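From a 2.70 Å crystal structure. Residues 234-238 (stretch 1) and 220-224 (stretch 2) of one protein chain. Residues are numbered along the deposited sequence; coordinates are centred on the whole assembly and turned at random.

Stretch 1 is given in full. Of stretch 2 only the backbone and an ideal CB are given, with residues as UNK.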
ATOM      1  N   VAL A 234      -1.942   1.512  13.467  1.00 19.81           N
ATOM      2  CA  VAL A 234      -0.745   2.190  12.984  1.00 20.25           C
ATOM      3  C   VAL A 234       0.307   2.332  14.078  1.00 21.45           C
ATOM      4  O   VAL A 234       0.002   2.740  15.197  1.00 20.70           O
ATOM      5  CB  VAL A 234      -1.059   3.613  12.448  1.00 21.83           C
ATOM      6  CG1 VAL A 234       0.236   4.328  12.067  1.00 19.56           C
ATOM      7  CG2 VAL A 234      -1.974   3.528  11.249  1.00 20.91           C
ATOM      8  N   LEU A 235       1.543   1.972  13.746  1.00 22.91           N
ATOM      9  CA  LEU A 235       2.655   2.128  14.678  1.00 23.44           C
ATOM     10  C   LEU A 235       3.610   3.149  14.066  1.00 24.31           C
ATOM     11  O   LEU A 235       4.230   2.885  13.042  1.00 24.68           O
ATOM     12  CB  LEU A 235       3.400   0.813  14.914  1.00 22.48           C
ATOM     13  CG  LEU A 235       4.592   1.034  15.855  1.00 22.14           C
ATOM     14  CD1 LEU A 235       4.115   1.606  17.187  1.00 22.90           C
ATOM     15  CD2 LEU A 235       5.314  -0.263  16.080  1.00 22.19           C
ATOM     16  N   ASP A 236       3.706   4.317  14.692  1.00 25.95           N
ATOM     17  CA  ASP A 236       4.562   5.397  14.216  1.00 26.44           C
ATOM     18  C   ASP A 236       5.599   5.705  15.298  1.00 26.21           C
ATOM     19  O   ASP A 236       5.459   6.662  16.070  1.00 25.84           O
ATOM     20  CB  ASP A 236       3.696   6.629  13.914  1.00 26.99           C
ATOM     21  CG  ASP A 236       4.473   7.757  13.245  1.00 29.10           C
ATOM     22  OD1 ASP A 236       5.461   7.476  12.524  1.00 28.42           O
ATOM     23  OD2 ASP A 236       4.068   8.929  13.428  1.00 30.63           O
ATOM     24  N   GLY A 237       6.641   4.879  15.334  1.00 25.35           N
ATOM     25  CA  GLY A 237       7.684   5.024  16.329  1.00 23.02           C
ATOM     26  C   GLY A 237       7.211   4.253  17.540  1.00 22.15           C
ATOM     27  O   GLY A 237       7.111   3.030  17.503  1.00 21.65           O
ATOM     28  N   LEU A 238       6.906   4.966  18.618  1.00 21.88           N
ATOM     29  CA  LEU A 238       6.407   4.320  19.822  1.00 21.37           C
ATOM     30  C   LEU A 238       4.967   4.751  20.070  1.00 21.49           C
ATOM     31  O   LEU A 238       4.433   4.581  21.162  1.00 23.77           O
ATOM     32  CB  LEU A 238       7.276   4.679  21.023  1.00 19.62           C
ATOM     33  CG  LEU A 238       8.697   4.135  21.033  1.00 19.23           C
ATOM     34  CD1 LEU A 238       9.350   4.580  22.318  1.00 20.74           C
ATOM     35  CD2 LEU A 238       8.697   2.617  20.934  1.00 19.27           C
ATOM     36  N   UNK A 220      14.059   5.873   8.534  1.00 35.60           N
ATOM     37  CA  UNK A 220      14.360   6.197   9.915  1.00 34.78           C
ATOM     38  C   UNK A 220      13.776   5.227  10.949  1.00 34.60           C
ATOM     39  O   UNK A 220      14.376   4.190  11.222  1.00 34.89           O
ATOM     40  CB  UNK A 220      13.852   7.609  10.211  1.00 34.78           C
ATOM     41  N   UNK A 221      12.620   5.557  11.526  1.00 33.98           N
ATOM     42  CA  UNK A 221      11.997   4.692  12.531  1.00 33.03           C
ATOM     43  C   UNK A 221      10.915   3.749  11.993  1.00 30.56           C
ATOM     44  O   UNK A 221      10.444   3.878  10.856  1.00 29.38           O
ATOM     45  CB  UNK A 221      11.386   5.566  13.629  1.00 33.03           C
ATOM     46  N   UNK A 222      10.509   2.782  12.820  1.00 27.68           N
ATOM     47  CA  UNK A 222       9.484   1.818  12.450  1.00 27.22           C
ATOM     48  C   UNK A 222       8.187   2.517  12.087  1.00 26.47           C
ATOM     49  O   UNK A 222       7.802   3.500  12.719  1.00 25.42           O
ATOM     50  CB  UNK A 222       9.247   0.824  13.589  1.00 27.22           C
ATOM     51  N   UNK A 223       7.531   2.013  11.048  1.00 25.56           N
ATOM     52  CA  UNK A 223       6.248   2.549  10.619  1.00 24.50           C
ATOM     53  C   UNK A 223       5.416   1.367  10.124  1.00 24.17           C
ATOM     54  O   UNK A 223       5.621   0.863   9.018  1.00 25.01           O
ATOM     55  CB  UNK A 223       6.413   3.618   9.537  1.00 24.50           C
ATOM     56  N   UNK A 224       4.482   0.919  10.955  1.00 22.49           N
ATOM     57  CA  UNK A 224       3.651  -0.227  10.618  1.00 21.05           C
ATOM     58  C   UNK A 224       2.156   0.075  10.585  1.00 21.24           C
ATOM     59  O   UNK A 224       1.628   0.832  11.406  1.00 21.66           O
ATOM     60  CB  UNK A 224       3.914  -1.353  11.620  1.00 21.05           C
TER

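The two segments run antiparallel, their end-to-end directions 165° apart.

Position 220 lies beyond the pairing. Its ideal CB has nothing of stretch 1 within 5.5 Å, so the contact sets no preference. The residue is T220, whose OG1 is hydrogen-bonded elsewhere in the structure.

At position 221 the CA-to-CB bond points toward stretch 1, and the ideal CB stands 4.6 Å from the CA of G237. Glycine offers no side chain to meet, but the carboxylate of D236 lies farther along, so a long polar or basic chain would suit, as would a smaller residue that simply covers the glycine. The deposited residue is R221. Its CG passes 4.3 Å from G237 CA, and the guanidinium then brings NE to 4.4 Å from D236 OD1, near the plane of the group. Opposite charges are thus close, but beyond salt-bridge range. A water bridges the two groups, donating to D236 OD1 at 2.9 Å and accepting a weak hydrogen bond from R221 NH2 at 3.5 Å.

Position 222 contributes mainly through its backbone: its carbonyl O accepts a hydrogen bond from G237 N at 3.2 Å. The CB points sideways, 4.8 Å from L235 CD2, and the amide N faces no acceptor of stretch 1. With phi at -58° and psi at 140°, proline is well accommodated, though other modest apolar residues would also fit. P222 occupies the site; its ring closes on the N, which has no acceptor to face, and its O takes the bond from G237 N.

Position 223 is a non-hydrogen-bonded partner of D236, with both side chains on the same face of the sheet. Its ideal CB is 5.0 Å from D236 OD1, while V234 offers a methyl group nearby; an aromatic or long aliphatic chain could reach the valine, and a polar one could address the carboxylate. F223, with chi1 t, places CE1 4.2 Å from V234 CG1 and CD1 3.4 Å from D236 OD1, which meets the ring at its edge. At the backbone, F223 CA makes a CA-H...O contact with L235 O at 3.2 Å.

Position 224 forms the hydrogen-bonded pair with L235: its N donates to L235 O at 2.9 Å, and L235 N donates to its O at 2.6 Å. The ideal CB lies 4.0 Å from L235 CB, on the leucine's face of the sheet, favouring an aliphatic residue such as leucine, isoleucine, valine or methionine. L224, chi1 m and chi2 t, packs CD1 3.8 Å from L235 CD2.

Stretch 2 (220-224) TRPFL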
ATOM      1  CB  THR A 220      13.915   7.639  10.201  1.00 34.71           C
ATOM      2  OG1 THR A 220      12.488   7.743  10.081  1.00 33.60           O
ATOM      3  CG2 THR A 220      14.576   8.589   9.183  1.00 33.06           C
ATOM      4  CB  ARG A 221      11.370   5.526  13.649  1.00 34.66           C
ATOM      5  CG  ARG A 221      10.219   6.416  13.198  1.00 36.08           C
ATOM      6  CD  ARG A 221      10.678   7.844  13.220  1.00 39.82           C
ATOM      7  NE  ARG A 221       9.583   8.789  13.085  1.00 43.72           N
ATOM      8  CZ  ARG A 221       9.715  10.100  13.279  1.00 45.56           C
ATOM      9  NH1 ARG A 221      10.907  10.604  13.622  1.00 44.35           N
ATOM     10  NH2 ARG A 221       8.663  10.908  13.118  1.00 45.11           N
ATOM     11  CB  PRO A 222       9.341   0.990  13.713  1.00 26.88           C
ATOM     12  CG  PRO A 222      10.710   0.934  14.195  1.00 28.96           C
ATOM     13  CD  PRO A 222      11.154   2.374  14.074  1.00 27.50           C
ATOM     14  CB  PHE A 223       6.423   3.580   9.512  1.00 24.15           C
ATOM     15  CG  PHE A 223       5.163   4.311   9.184  1.00 24.91           C
ATOM     16  CD1 PHE A 223       4.619   5.219  10.083  1.00 25.21           C
ATOM     17  CD2 PHE A 223       4.477   4.041   8.009  1.00 26.16           C
ATOM     18  CE1 PHE A 223       3.411   5.841   9.819  1.00 25.14           C
ATOM     19  CE2 PHE A 223       3.270   4.655   7.736  1.00 26.63           C
ATOM     20  CZ  PHE A 223       2.734   5.555   8.642  1.00 26.02           C
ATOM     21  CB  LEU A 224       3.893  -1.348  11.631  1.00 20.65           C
ATOM     22  CG  LEU A 224       5.335  -1.602  12.067  1.00 19.61           C
ATOM     23  CD1 LEU A 224       5.373  -2.681  13.135  1.00 17.30           C
ATOM     24  CD2 LEU A 224       6.161  -2.002  10.862  1.00 19.31           C
TER
HETATM   25  O   HOH W   1       5.781  10.127  11.382  1.00 29.48           O
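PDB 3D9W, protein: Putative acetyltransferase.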